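Local coordinates for protein putative transcriptional regulator (Clostridium difficile, PDB 3QI7) that is of unknown function but has a periplasmic-binding-protein-like fold and may bind a small ligand, perhaps a sugar, as other members of that superfamily do, at residues S164-D167 / L168-V171; I199-E202 / E203-N206; Y39-E42 / N43-D46. All coordinates share one frame; numbering follows the deposited sequence.

Contact 1 (S164-D167 / L168-V171); sequences STDD and LKDV
Leu168 N reaches back four residues to Ser164 O (3.1 Å), after which the chain tightens into three-residue steps, Lys169 N bonding to Asp166 O (3.0 Å) and Asp170 N to Asp167 O (3.1 Å). Ser164 and Asp167 lock the start of this turn by a reciprocal exchange. Ser164 OG accepts from Asp167 N at 2.9 Å, and Asp167 OD2 takes the Ser164 N-H at 2.9 Å in a nearly straight bond, the donor on its anti side, tilted out of the carboxylate plane. The first bond makes an ST motif and the second closes the same turn, at the entrance to a short 3-10 segment between strand 159-164 and helix 171-186. With Asp167 CG beside its own backbone N (chi1 -67°), the carboxylate swings back toward the strand end. Leu168 lays CG against Ser164 O at 3.5 Å, and its side chain goes on to Gln193 of strand 191-196 and Leu177 of helix 171-186. On the surface, Lys169 has two conformers. In one it runs alongside Asp166, a bend at chi3 (-56°) bringing CE over Asp166 O and NZ within a long and doubtful 3.6 Å of Asp166 OD1. Asp170, the N-cap of helix 171-186, turns its carboxylate the other way, where OD1 accepts from Ile173 N.

Contact 2 (I199-E202 / E203-N206); sequences INTE and EDKN
The carboxylate of Asp204 faces the backbone of Asn200 and Thr201, and a single oxygen, OD2, collects both amide hydrogens. Asn200 N comes to its anti side, not far from the carboxylate plane, at 2.8 Å. Thr201 N approaches from above the plane at 2.9 Å. Two successive N-H groups thus grip one oxygen and fix the rotation of the group, which Asp204 presents by holding CG beside its own backbone N (chi1 -65°); CB, meanwhile, packs on Ile199 CA. The second flat group, the carboxylate of Glu202, has Lys205 over one face: NZ stands well above the plane, 3.2 Å from OE1, in a salt bridge. The glutamate chain bends at chi2 (80°) and the lysine at chi4 (61°), so that each curls toward the other. Lys205 NZ also lies near Ile199 CG2, whose side chain crosses the lysine at about a right angle, and farther along Lys205 touches Tyr235 of helix 234-247.

Along the backbone, Asp204 N bonds to Thr201 O (3.1 Å) and Lys205 N to Glu202 O (3.1 Å). Glu202 O also accepts from a water, which in turn accepts from Asn206 N at 2.9 Å and so bridges the next step of the first turn. Thr201 OG1 takes a weak bond from Glu203 N (3.3 Å). The charge of Asp204 would probably be favoured by the positive end of the helix, beside which its carboxylate is held. Thr201 and Asp204 form a capping box, the motif that opens helix 203-223 after strand 191-196.

Contact 3 (Y39-E42 / N43-D46); sequences YEEE and NKID
Glu41 and Lys44 form the ionic part of the contact, a salt bridge at the surface. Their side chains lie alongside each other and point the same way. The glutamate folds at chi2 (-60°) while the lysine stays extended beyond CG, which sets NZ on the syn side of Glu41 OE2, close to the carboxylate plane, at 2.6 Å. Lys44 CE is carried to within 3.2 Å of Glu41 OE2 by this NZ contact.

Backbone hydrogen bonds carry the change of direction. Asn43 N closes the final four-residue step on Tyr39 O (3.0 Å). Lys44 N then bonds to Glu41 O (3.1 Å) and Ile45 N to Glu42 O (3.2 Å), in steps one residue shorter. Glu42 O and Asn43 O each receive a weak bond as well, from Lys54 NZ and Lys56 NZ respectively.

The remaining contacts are close approaches of side chains to backbone carbonyls. Asn43 CG lies 3.2 Å from Tyr39 O, its amide folded back toward the last helical turn by a chi1 of -72°; the amide is held from beyond the turn, where ND2 donates to Gln57 O at the start of strand 57-63. Ile45 packs CG1 against Glu42 O (3.9 Å). Tyr39 directs its ring away, between strand 57-63 and helix 306-324, and its hydroxyl bonds to Thr319.

The arrangement is a helix end running into a type I beta turn, Glu42 to Ile45. It finishes helix 26-42, the helix of a beta-alpha-beta crossover joining the adjacent parallel strands 13-19 and 57-63.

In the fold
Contacts 1 and 2 are successive strand-to-helix junctions of one alternating beta-alpha unit: contact 1 leads from strand 159-164 into helix 171-186, and contact 2 from the neighbouring parallel strand 191-196 into helix 203-223. Their centres lie about 16 Å apart, and they meet through packing of Asp166 OD2 on Asn200 ND2 at 3.8 Å; Asn198, between them, accepts from Asp166 N. Contact 3 belongs to the larger mixed sheet, at the exit of a helix, and lies on the opposite side of the chain's centre, about 47 Å from contact 1 and 49 Å from contact 2, centre to centre. The two sheets fit the two-lobed plan of periplasmic binding proteins.

Contact 1 (S164-D167 / L168-V171)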
loop_
_atom_site.group_PDB
_atom_site.type_symbol
_atom_site.label_atom_id
_atom_site.label_comp_id
_atom_site.label_asym_id
_atom_site.label_seq_id
_atom_site.Cartn_x
_atom_site.Cartn_y
_atom_site.Cartn_z
ATOM N N SER A 164 -2.115 -20.752 -1.512
ATOM C CA SER A 164 -1.365 -22.015 -1.594
ATOM C C SER A 164 -0.594 -22.263 -0.287
ATOM O O SER A 164 -0.354 -21.336 0.461
ATOM C CB SER A 164 -0.374 -21.972 -2.757
ATOM O OG SER A 164 0.785 -21.210 -2.436
ATOM N N THR A 165 -0.140 -23.493 -0.044
ATOM C CA THR A 165 0.633 -23.740 1.180
ATOM C C THR A 165 2.005 -23.043 1.126
ATOM O O THR A 165 2.515 -22.613 2.174
ATOM C CB THR A 165 0.710 -25.227 1.523
ATOM O OG1 THR A 165 1.240 -25.968 0.434
ATOM C CG2 THR A 165 -0.684 -25.761 1.834
ATOM N N ASP A 166 2.555 -22.852 -0.087
ATOM C CA ASP A 166 3.728 -21.991 -0.265
ATOM C C ASP A 166 3.454 -20.531 0.092
ATOM O O ASP A 166 4.292 -19.896 0.750
ATOM C CB ASP A 166 4.288 -22.059 -1.675
ATOM C CG ASP A 166 5.050 -23.372 -1.967
ATOM O OD1 ASP A 166 5.319 -24.173 -1.059
ATOM O OD2 ASP A 166 5.393 -23.589 -3.124
ATOM N N ASP A 167 2.303 -19.997 -0.342
ATOM C CA ASP A 167 1.874 -18.640 0.071
ATOM C C ASP A 167 1.854 -18.473 1.593
ATOM O O ASP A 167 2.241 -17.424 2.105
ATOM C CB ASP A 167 0.464 -18.263 -0.445
ATOM C CG ASP A 167 0.383 -18.112 -1.952
ATOM O OD1 ASP A 167 1.337 -17.590 -2.600
ATOM O OD2 ASP A 167 -0.684 -18.484 -2.498
ATOM N N LEU A 168 1.369 -19.489 2.296
ATOM C CA LEU A 168 1.316 -19.460 3.757
ATOM C C LEU A 168 2.695 -19.428 4.469
ATOM O O LEU A 168 2.734 -19.252 5.698
ATOM C CB LEU A 168 0.455 -20.617 4.289
ATOM C CG LEU A 168 -1.031 -20.654 3.856
ATOM C CD1 LEU A 168 -1.763 -21.792 4.546
ATOM C CD2 LEU A 168 -1.742 -19.349 4.160
ATOM N N LYS A 169 3.800 -19.611 3.724
ATOM C CA LYS A 169 5.168 -19.477 4.257
ATOM C C LYS A 169 5.529 -18.013 4.445
ATOM O O LYS A 169 6.409 -17.674 5.235
ATOM C CB LYS A 169 6.206 -20.100 3.304
ATOM C CG LYS A 169 6.030 -21.592 3.015
ATOM C CD LYS A 169 7.206 -22.169 2.183
ATOM C CE LYS A 169 7.420 -21.412 0.862
ATOM N NZ LYS A 169 8.223 -22.187 -0.126
ATOM N N ASP A 170 4.874 -17.140 3.681
ATOM C CA ASP A 170 5.092 -15.694 3.810
ATOM C C ASP A 170 4.492 -15.206 5.134
ATOM O O ASP A 170 3.298 -15.385 5.359
ATOM C CB ASP A 170 4.469 -14.953 2.621
ATOM C CG ASP A 170 4.506 -13.440 2.778
ATOM O OD1 ASP A 170 3.824 -12.908 3.676
ATOM O OD2 ASP A 170 5.212 -12.772 1.997
ATOM N N VAL A 171 5.307 -14.582 5.990
ATOM C CA VAL A 171 4.908 -14.321 7.370
ATOM C C VAL A 171 3.719 -13.376 7.475
ATOM O O VAL A 171 2.902 -13.524 8.374
ATOM C CB VAL A 171 6.086 -13.797 8.269
ATOM C CG1 VAL A 171 7.128 -14.899 8.457
ATOM C CG2 VAL A 171 6.704 -12.523 7.691
#

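Contact 2 (I199-E202 / E203-N206)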
loop_
_atom_site.group_PDB
_atom_site.type_symbol
_atom_site.label_atom_id
_atom_site.label_comp_id
_atom_site.label_asym_id
_atom_site.label_seq_id
_atom_site.Cartn_x
_atom_site.Cartn_y
_atom_site.Cartn_z
ATOM N N ILE A 199 2.134 -22.605 -7.067
ATOM C CA ILE A 199 2.513 -22.140 -8.388
ATOM C C ILE A 199 4.023 -22.280 -8.493
ATOM O O ILE A 199 4.766 -21.477 -7.932
ATOM C CB ILE A 199 2.064 -20.706 -8.624
ATOM C CG1 ILE A 199 0.530 -20.632 -8.488
ATOM C CG2 ILE A 199 2.536 -20.212 -10.012
ATOM C CD1 ILE A 199 -0.091 -19.253 -8.737
ATOM N N ASN A 200 4.480 -23.338 -9.152
ATOM C CA ASN A 200 5.917 -23.542 -9.339
ATOM C C ASN A 200 6.393 -23.173 -10.742
ATOM O O ASN A 200 7.544 -22.784 -10.927
ATOM C CB ASN A 200 6.288 -24.981 -8.988
ATOM C CG ASN A 200 6.093 -25.278 -7.506
ATOM O OD1 ASN A 200 5.431 -26.251 -7.132
ATOM N ND2 ASN A 200 6.648 -24.414 -6.651
ATOM N N THR A 201 5.504 -23.319 -11.721
ATOM C CA THR A 201 5.763 -22.924 -13.102
ATOM C C THR A 201 4.537 -22.168 -13.620
ATOM O O THR A 201 3.501 -22.107 -12.941
ATOM C CB THR A 201 6.017 -24.155 -13.995
ATOM O OG1 THR A 201 4.785 -24.859 -14.198
ATOM C CG2 THR A 201 7.071 -25.103 -13.374
ATOM N N GLU A 202 4.645 -21.604 -14.823
ATOM C CA GLU A 202 3.518 -20.884 -15.438
ATOM C C GLU A 202 2.342 -21.834 -15.729
ATOM O O GLU A 202 1.187 -21.431 -15.689
ATOM C CB GLU A 202 3.978 -20.200 -16.725
ATOM C CG GLU A 202 2.977 -19.238 -17.373
ATOM C CD GLU A 202 2.938 -17.874 -16.707
ATOM O OE1 GLU A 202 3.690 -17.644 -15.736
ATOM O OE2 GLU A 202 2.146 -17.032 -17.162
ATOM N N GLU A 203 2.643 -23.093 -16.021
ATOM C CA GLU A 203 1.603 -24.096 -16.254
ATOM C C GLU A 203 0.635 -24.192 -15.056
ATOM O O GLU A 203 -0.543 -24.474 -15.235
ATOM C CB GLU A 203 2.223 -25.473 -16.492
ATOM C CG GLU A 203 1.205 -26.537 -16.938
ATOM C CD GLU A 203 1.789 -27.940 -17.107
ATOM O OE1 GLU A 203 3.005 -28.147 -16.920
ATOM O OE2 GLU A 203 1.009 -28.849 -17.433
ATOM N N ASP A 204 1.155 -23.976 -13.849
ATOM C CA ASP A 204 0.361 -24.096 -12.635
ATOM C C ASP A 204 -0.697 -23.014 -12.496
ATOM O O ASP A 204 -1.695 -23.219 -11.815
ATOM C CB ASP A 204 1.277 -24.095 -11.409
ATOM C CG ASP A 204 2.180 -25.308 -11.359
ATOM O OD1 ASP A 204 1.714 -26.406 -11.745
ATOM O OD2 ASP A 204 3.349 -25.162 -10.947
ATOM N N LYS A 205 -0.479 -21.864 -13.140
ATOM C CA LYS A 205 -1.431 -20.765 -13.092
ATOM C C LYS A 205 -2.805 -21.158 -13.626
ATOM O O LYS A 205 -3.815 -20.905 -12.962
ATOM C CB LYS A 205 -0.904 -19.545 -13.871
ATOM C CG LYS A 205 0.227 -18.823 -13.167
ATOM C CD LYS A 205 0.345 -17.366 -13.635
ATOM C CE LYS A 205 1.274 -16.561 -12.733
ATOM N NZ LYS A 205 2.655 -17.137 -12.739
ATOM N N ASN A 206 -2.871 -21.762 -14.821
ATOM C CA ASN A 206 -4.168 -22.206 -15.328
ATOM C C ASN A 206 -4.812 -23.294 -14.437
ATOM O O ASN A 206 -6.038 -23.397 -14.382
ATOM C CB ASN A 206 -4.096 -22.691 -16.791
ATOM C CG ASN A 206 -4.205 -21.543 -17.814
ATOM O OD1 ASN A 206 -4.825 -20.481 -17.568
ATOM N ND2 ASN A 206 -3.622 -21.773 -18.988
HETATM O O HOH W 1 -1.142 -21.535 -17.105
#

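Contact 3 (Y39-E42 / N43-D46)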
loop_
_atom_site.group_PDB
_atom_site.type_symbol
_atom_site.label_atom_id
_atom_site.label_comp_id
_atom_site.label_asym_id
_atom_site.label_seq_id
_atom_site.Cartn_x
_atom_site.Cartn_y
_atom_site.Cartn_z
ATOM N N TYR A 39 5.457 19.723 -7.462
ATOM C CA TYR A 39 6.342 20.648 -6.763
ATOM C C TYR A 39 6.971 21.628 -7.774
ATOM O O TYR A 39 7.165 22.795 -7.454
ATOM C CB TYR A 39 7.438 19.906 -5.971
ATOM C CG TYR A 39 6.996 19.351 -4.625
ATOM C CD1 TYR A 39 5.640 19.235 -4.284
ATOM C CD2 TYR A 39 7.938 18.914 -3.693
ATOM C CE1 TYR A 39 5.245 18.726 -3.047
ATOM C CE2 TYR A 39 7.549 18.403 -2.456
ATOM C CZ TYR A 39 6.207 18.311 -2.137
ATOM O OH TYR A 39 5.816 17.821 -0.913
ATOM N N GLU A 40 7.291 21.156 -8.975
ATOM C CA GLU A 40 7.834 22.068 -10.004
ATOM C C GLU A 40 6.847 23.196 -10.278
ATOM O O GLU A 40 7.236 24.357 -10.343
ATOM C CB GLU A 40 8.196 21.343 -11.297
ATOM C CG GLU A 40 9.477 20.535 -11.232
ATOM C CD GLU A 40 9.606 19.535 -12.389
ATOM O OE1 GLU A 40 8.595 19.251 -13.069
ATOM O OE2 GLU A 40 10.729 19.037 -12.607
ATOM N N GLU A 41 5.578 22.855 -10.416
ATOM C CA GLU A 41 4.523 23.851 -10.650
ATOM C C GLU A 41 4.358 24.841 -9.488
ATOM O O GLU A 41 4.232 26.042 -9.708
ATOM C CB GLU A 41 3.201 23.151 -10.923
ATOM C CG GLU A 41 3.203 22.408 -12.256
ATOM C CD GLU A 41 3.449 23.361 -13.422
ATOM O OE1 GLU A 41 2.596 24.246 -13.634
ATOM O OE2 GLU A 41 4.497 23.255 -14.098
ATOM N N GLU A 42 4.340 24.326 -8.266
ATOM C CA GLU A 42 4.304 25.164 -7.065
ATOM C C GLU A 42 5.451 26.163 -7.078
ATOM O O GLU A 42 5.277 27.328 -6.705
ATOM C CB GLU A 42 4.418 24.315 -5.789
ATOM C CG GLU A 42 3.089 23.877 -5.174
ATOM C CD GLU A 42 3.269 22.945 -3.951
ATOM O OE1 GLU A 42 4.169 23.189 -3.110
ATOM O OE2 GLU A 42 2.504 21.964 -3.831
ATOM N N ASN A 43 6.628 25.703 -7.491
ATOM C CA ASN A 43 7.806 26.546 -7.470
ATOM C C ASN A 43 7.766 27.694 -8.504
ATOM O O ASN A 43 8.622 28.578 -8.465
ATOM C CB ASN A 43 9.075 25.712 -7.683
ATOM C CG ASN A 43 9.444 24.850 -6.475
ATOM O OD1 ASN A 43 9.121 25.158 -5.319
ATOM N ND2 ASN A 43 10.175 23.781 -6.748
ATOM N N LYS A 44 6.803 27.666 -9.427
ATOM C CA LYS A 44 6.649 28.748 -10.409
ATOM C C LYS A 44 5.925 29.977 -9.840
ATOM O O LYS A 44 6.060 31.072 -10.393
ATOM C CB LYS A 44 5.931 28.251 -11.678
ATOM C CG LYS A 44 6.760 27.287 -12.527
ATOM C CD LYS A 44 5.964 26.744 -13.705
ATOM C CE LYS A 44 6.690 25.613 -14.401
ATOM N NZ LYS A 44 5.860 24.991 -15.480
ATOM N N ILE A 45 5.157 29.795 -8.763
ATOM C CA ILE A 45 4.456 30.896 -8.091
ATOM C C ILE A 45 5.361 31.432 -6.994
ATOM O O ILE A 45 5.625 30.728 -6.020
ATOM C CB ILE A 45 3.111 30.464 -7.414
ATOM C CG1 ILE A 45 2.343 29.434 -8.250
ATOM C CG2 ILE A 45 2.233 31.692 -7.169
ATOM C CD1 ILE A 45 2.003 29.908 -9.625
ATOM N N ASP A 46 5.833 32.673 -7.152
ATOM C CA ASP A 46 6.802 33.274 -6.221
ATOM C C ASP A 46 6.228 33.561 -4.821
ATOM O O ASP A 46 6.948 33.426 -3.818
ATOM C CB ASP A 46 7.389 34.561 -6.820
#